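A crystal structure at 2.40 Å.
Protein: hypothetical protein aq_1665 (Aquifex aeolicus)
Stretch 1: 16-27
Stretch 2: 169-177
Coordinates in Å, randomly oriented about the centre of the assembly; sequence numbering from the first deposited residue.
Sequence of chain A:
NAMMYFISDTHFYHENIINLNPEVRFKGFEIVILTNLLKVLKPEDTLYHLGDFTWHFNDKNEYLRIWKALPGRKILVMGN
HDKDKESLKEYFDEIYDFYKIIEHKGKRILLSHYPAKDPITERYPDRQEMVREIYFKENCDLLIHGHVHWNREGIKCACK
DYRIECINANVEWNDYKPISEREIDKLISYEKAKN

Stretch 1 16-27: NIINLNPEVRFK
Stretch 2 169-177: ANVEWNDYK

The two stretches, at least 145 residues apart in sequence where they touch, meet through a small interface that buries 341 Å² in all and is built around one carboxylate, one guanidinium and one tyrosine ring. In stretch 1 a short helix includes Ile-17 to Leu-20, with the amide N of Asn-21 bonded to O of Ile-17 (2.9 Å). Asn-21 then leaves helical geometry (phi/psi -131/60), Pro-22 to Val-24 return to helical angles without the regular bonds, and N of Arg-25 bonds to O of Asn-21 (2.8 Å). From Arg-25 (-76/142) to Lys-27 the chain is extended. The backbones come closest at Val-24 and Glu-172, whose CA atoms lie 6.4 Å apart.

Stretch 2 enters through Ala-169, out of reach of stretch 1, and Asn-170 (-60/131), which lies at the margin of the contact. A 3-10 segment, Val-171 to Trp-173, follows, with N of Trp-173 bonded to O of Asn-170 (3.0 Å). Val-171 (chi1 m) sends its CA-to-CB bond sideways, yet its CG2 lies 3.3 Å from NH2 of Arg-25, a methyl group packed against the charged guanidinium.

Glu-172 is the centre of the contact. It is buried, points toward stretch 1, and has the largest area covered by it, 91 Å². Its m, t rotamer with chi3 near 180° extends the carboxylate to meet stretch 1. There OE1 of Glu-172 accepts a nearly linear hydrogen bond from NE of Arg-25 (2.8 Å, 178°), part of a salt bridge that pairs the buried negative charge with a positive one. The carboxylate oxygen lies at the guanidinium edge, near its plane, as the direction of the N-H bond requires. ND2 of Asn-21 (chi1 m, chi2 -29°) approaches the same OE1 of Glu-172 to 2.6 Å, but its angle of 129° makes this hydrogen bond weak. Aliphatic carbons line the carboxylate as well: CG2 of Val-24 (chi1 m) lies 3.3 Å from OE2 of Glu-172, and CD1 of Ile-17 (t, t) 3.9 Å from OE1 of Glu-172.

Trp-173 (chi1 m) points away, and Asn-174 makes no contact with stretch 1. The chain then turns through two residues with positive phi, Asp-175 (55/44) and Tyr-176 (52/44), and N of Tyr-176 bonds back to O of Val-171 (2.9 Å). This turn directs the Tyr-176 side chain (chi1 m, chi2 76°) toward stretch 1, where 78 Å² of the residue is covered. OH of Tyr-176 lies 3.1 Å from the backbone O of Val-24 and 3.3 Å from the side-chain CD of Arg-25. Arg-25 leaves its backbone sideways, but its m, m, t rotamer brings the guanidinium inward, so that CE2 of Tyr-176 lies over one of its faces. Phe-26, also starting sideways (chi1 p, chi2 82°), turns an edge toward the face of the tyrosine ring; the planes meet at 65°, the centroids are 5.4 Å apart, and CE2 of Phe-26 lies 3.9 Å from CE1 of Tyr-176. Lys-177 (-130/141) carries the chain out of reach.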

# COMPACT_ATOMS: atom_id res chain seq x y z
N ASN A 16 14.47 11.89 -3.67
CA ASN A 16 14.54 12.02 -5.12
C ASN A 16 13.22 11.84 -5.86
O ASN A 16 13.08 12.29 -7.00
CB ASN A 16 15.57 11.03 -5.66
CG ASN A 16 16.24 11.52 -6.92
OD1 ASN A 16 16.54 12.71 -7.05
ND2 ASN A 16 16.52 10.61 -7.84
N ILE A 17 12.26 11.20 -5.21
CA ILE A 17 10.97 10.98 -5.85
C ILE A 17 10.24 12.30 -6.08
O ILE A 17 9.27 12.36 -6.83
CB ILE A 17 10.09 10.02 -5.00
CG1 ILE A 17 9.00 9.42 -5.89
CG2 ILE A 17 9.48 10.76 -3.82
CD1 ILE A 17 8.30 8.24 -5.28
N ILE A 18 10.72 13.36 -5.42
CA ILE A 18 10.14 14.69 -5.56
C ILE A 18 10.50 15.13 -6.96
O ILE A 18 9.73 15.82 -7.63
CB ILE A 18 10.75 15.70 -4.54
CG1 ILE A 18 10.18 15.42 -3.13
CG2 ILE A 18 10.44 17.12 -4.96
CD1 ILE A 18 10.86 16.19 -2.00
N ASN A 19 11.68 14.70 -7.40
CA ASN A 19 12.19 14.99 -8.74
C ASN A 19 11.56 14.06 -9.78
O ASN A 19 11.16 14.50 -10.86
CB ASN A 19 13.71 14.79 -8.78
CG ASN A 19 14.46 15.88 -8.04
OD1 ASN A 19 15.51 15.63 -7.45
ND2 ASN A 19 13.93 17.10 -8.08
N LEU A 20 11.45 12.78 -9.44
CA LEU A 20 10.89 11.78 -10.33
C LEU A 20 9.39 11.92 -10.61
O LEU A 20 8.92 11.55 -11.68
CB LEU A 20 11.21 10.39 -9.76
CG LEU A 20 12.72 10.18 -9.62
CD1 LEU A 20 13.01 8.97 -8.77
CD2 LEU A 20 13.34 10.03 -10.98
N ASN A 21 8.64 12.43 -9.64
CA ASN A 21 7.20 12.62 -9.80
C ASN A 21 6.91 14.04 -9.35
O ASN A 21 6.11 14.26 -8.45
CB ASN A 21 6.43 11.64 -8.94
CG ASN A 21 6.83 10.21 -9.21
OD1 ASN A 21 7.25 9.87 -10.32
ND2 ASN A 21 6.68 9.35 -8.21
N PRO A 22 7.54 15.02 -10.01
CA PRO A 22 7.39 16.44 -9.70
C PRO A 22 5.93 16.75 -9.56
O PRO A 22 5.50 17.49 -8.68
CB PRO A 22 7.99 17.13 -10.92
CG PRO A 22 8.86 16.08 -11.54
CD PRO A 22 8.04 14.85 -11.38
N GLU A 23 5.17 16.16 -10.47
CA GLU A 23 3.73 16.33 -10.51
C GLU A 23 3.06 16.18 -9.14
O GLU A 23 2.41 17.11 -8.67
CB GLU A 23 3.14 15.30 -11.48
CG GLU A 23 3.43 15.57 -12.96
CD GLU A 23 2.52 16.65 -13.54
OE1 GLU A 23 2.44 16.75 -14.79
OE2 GLU A 23 1.90 17.40 -12.75
N VAL A 24 3.22 15.02 -8.52
CA VAL A 24 2.59 14.76 -7.23
C VAL A 24 3.44 14.89 -5.97
O VAL A 24 2.96 15.39 -4.96
CB VAL A 24 1.99 13.36 -7.21
CG1 VAL A 24 0.71 13.35 -8.01
CG2 VAL A 24 2.98 12.37 -7.80
N ARG A 25 4.68 14.43 -6.03
CA ARG A 25 5.56 14.49 -4.88
C ARG A 25 6.11 15.90 -4.66
O ARG A 25 6.45 16.62 -5.60
CB ARG A 25 6.71 13.49 -5.04
CG ARG A 25 6.27 12.04 -5.13
CD ARG A 25 5.88 11.44 -3.78
NE ARG A 25 5.42 10.05 -3.92
CZ ARG A 25 5.34 9.17 -2.93
NH1 ARG A 25 5.69 9.50 -1.69
NH2 ARG A 25 4.92 7.94 -3.18
N PHE A 26 6.22 16.27 -3.39
CA PHE A 26 6.68 17.59 -2.98
C PHE A 26 7.44 17.44 -1.67
O PHE A 26 7.22 16.49 -0.93
CB PHE A 26 5.46 18.44 -2.73
CG PHE A 26 4.51 17.82 -1.76
CD1 PHE A 26 4.71 17.92 -0.38
CD2 PHE A 26 3.43 17.06 -2.22
CE1 PHE A 26 3.86 17.29 0.53
CE2 PHE A 26 2.56 16.42 -1.31
CZ PHE A 26 2.78 16.53 0.06
N LYS A 27 8.31 18.40 -1.38
CA LYS A 27 9.08 18.37 -0.15
C LYS A 27 8.16 18.33 1.09
O LYS A 27 7.18 19.07 1.17
CB LYS A 27 10.01 19.57 -0.07
CG LYS A 27 10.93 19.54 1.14
CD LYS A 27 12.02 20.61 1.07
CE LYS A 27 13.01 20.44 2.22
NZ LYS A 27 13.50 19.03 2.36
N ALA A 169 -3.96 1.54 -3.62
CA ALA A 169 -3.71 2.15 -2.32
C ALA A 169 -2.49 3.09 -2.27
O ALA A 169 -2.16 3.62 -1.20
CB ALA A 169 -3.55 1.07 -1.28
N ASN A 170 -1.84 3.30 -3.41
CA ASN A 170 -0.67 4.17 -3.50
C ASN A 170 -1.02 5.58 -3.07
O ASN A 170 -2.00 6.15 -3.54
CB ASN A 170 -0.14 4.18 -4.94
CG ASN A 170 1.14 5.00 -5.10
OD1 ASN A 170 2.06 4.59 -5.81
ND2 ASN A 170 1.18 6.16 -4.46
N VAL A 171 -0.21 6.16 -2.19
CA VAL A 171 -0.44 7.51 -1.69
C VAL A 171 -0.66 8.54 -2.79
O VAL A 171 -1.55 9.38 -2.68
CB VAL A 171 0.72 8.00 -0.80
CG1 VAL A 171 0.75 7.20 0.49
CG2 VAL A 171 2.04 7.85 -1.54
N GLU A 172 0.14 8.46 -3.85
CA GLU A 172 0.03 9.40 -4.96
C GLU A 172 -1.34 9.48 -5.62
O GLU A 172 -1.67 10.47 -6.28
CB GLU A 172 1.09 9.08 -6.02
CG GLU A 172 2.52 9.24 -5.56
CD GLU A 172 3.50 9.20 -6.71
OE1 GLU A 172 4.72 9.25 -6.46
OE2 GLU A 172 3.07 9.12 -7.87
N TRP A 173 -2.16 8.44 -5.45
CA TRP A 173 -3.48 8.44 -6.05
C TRP A 173 -4.57 8.84 -5.09
O TRP A 173 -5.67 9.19 -5.51
CB TRP A 173 -3.83 7.06 -6.60
CG TRP A 173 -3.12 6.70 -7.85
CD1 TRP A 173 -2.15 5.76 -8.00
CD2 TRP A 173 -3.34 7.27 -9.15
NE1 TRP A 173 -1.74 5.70 -9.31
CE2 TRP A 173 -2.46 6.61 -10.04
CE3 TRP A 173 -4.19 8.26 -9.65
CZ2 TRP A 173 -2.40 6.92 -11.41
CZ3 TRP A 173 -4.13 8.57 -11.01
CH2 TRP A 173 -3.25 7.90 -11.87
N ASN A 174 -4.28 8.79 -3.79
CA ASN A 174 -5.29 9.12 -2.80
C ASN A 174 -4.95 10.32 -1.94
O ASN A 174 -5.39 10.42 -0.80
CB ASN A 174 -5.57 7.90 -1.93
CG ASN A 174 -5.61 6.61 -2.73
OD1 ASN A 174 -4.63 5.88 -2.80
ND2 ASN A 174 -6.74 6.35 -3.37
N ASP A 175 -4.19 11.25 -2.51
CA ASP A 175 -3.81 12.47 -1.81
C ASP A 175 -3.14 12.16 -0.46
O ASP A 175 -3.45 12.79 0.56
CB ASP A 175 -5.06 13.37 -1.63
CG ASP A 175 -4.71 14.84 -1.40
OD1 ASP A 175 -3.74 15.34 -2.03
OD2 ASP A 175 -5.41 15.52 -0.61
N TYR A 176 -2.24 11.19 -0.47
CA TYR A 176 -1.49 10.78 0.71
C TYR A 176 -2.34 10.45 1.94
O TYR A 176 -2.01 10.85 3.06
CB TYR A 176 -0.44 11.84 1.05
CG TYR A 176 0.47 12.13 -0.12
CD1 TYR A 176 0.04 12.91 -1.19
CD2 TYR A 176 1.73 11.54 -0.21
CE1 TYR A 176 0.83 13.08 -2.32
CE2 TYR A 176 2.54 11.71 -1.34
CZ TYR A 176 2.08 12.48 -2.39
OH TYR A 176 2.86 12.64 -3.51
N LYS A 177 -3.43 9.73 1.72
CA LYS A 177 -4.34 9.31 2.80
C LYS A 177 -4.62 7.80 2.69
O LYS A 177 -4.78 7.26 1.59
CB LYS A 177 -5.66 10.06 2.71
CG LYS A 177 -5.58 11.54 3.00
CD LYS A 177 -6.96 12.16 2.93
CE LYS A 177 -6.87 13.67 3.02
NZ LYS A 177 -8.19 14.33 2.80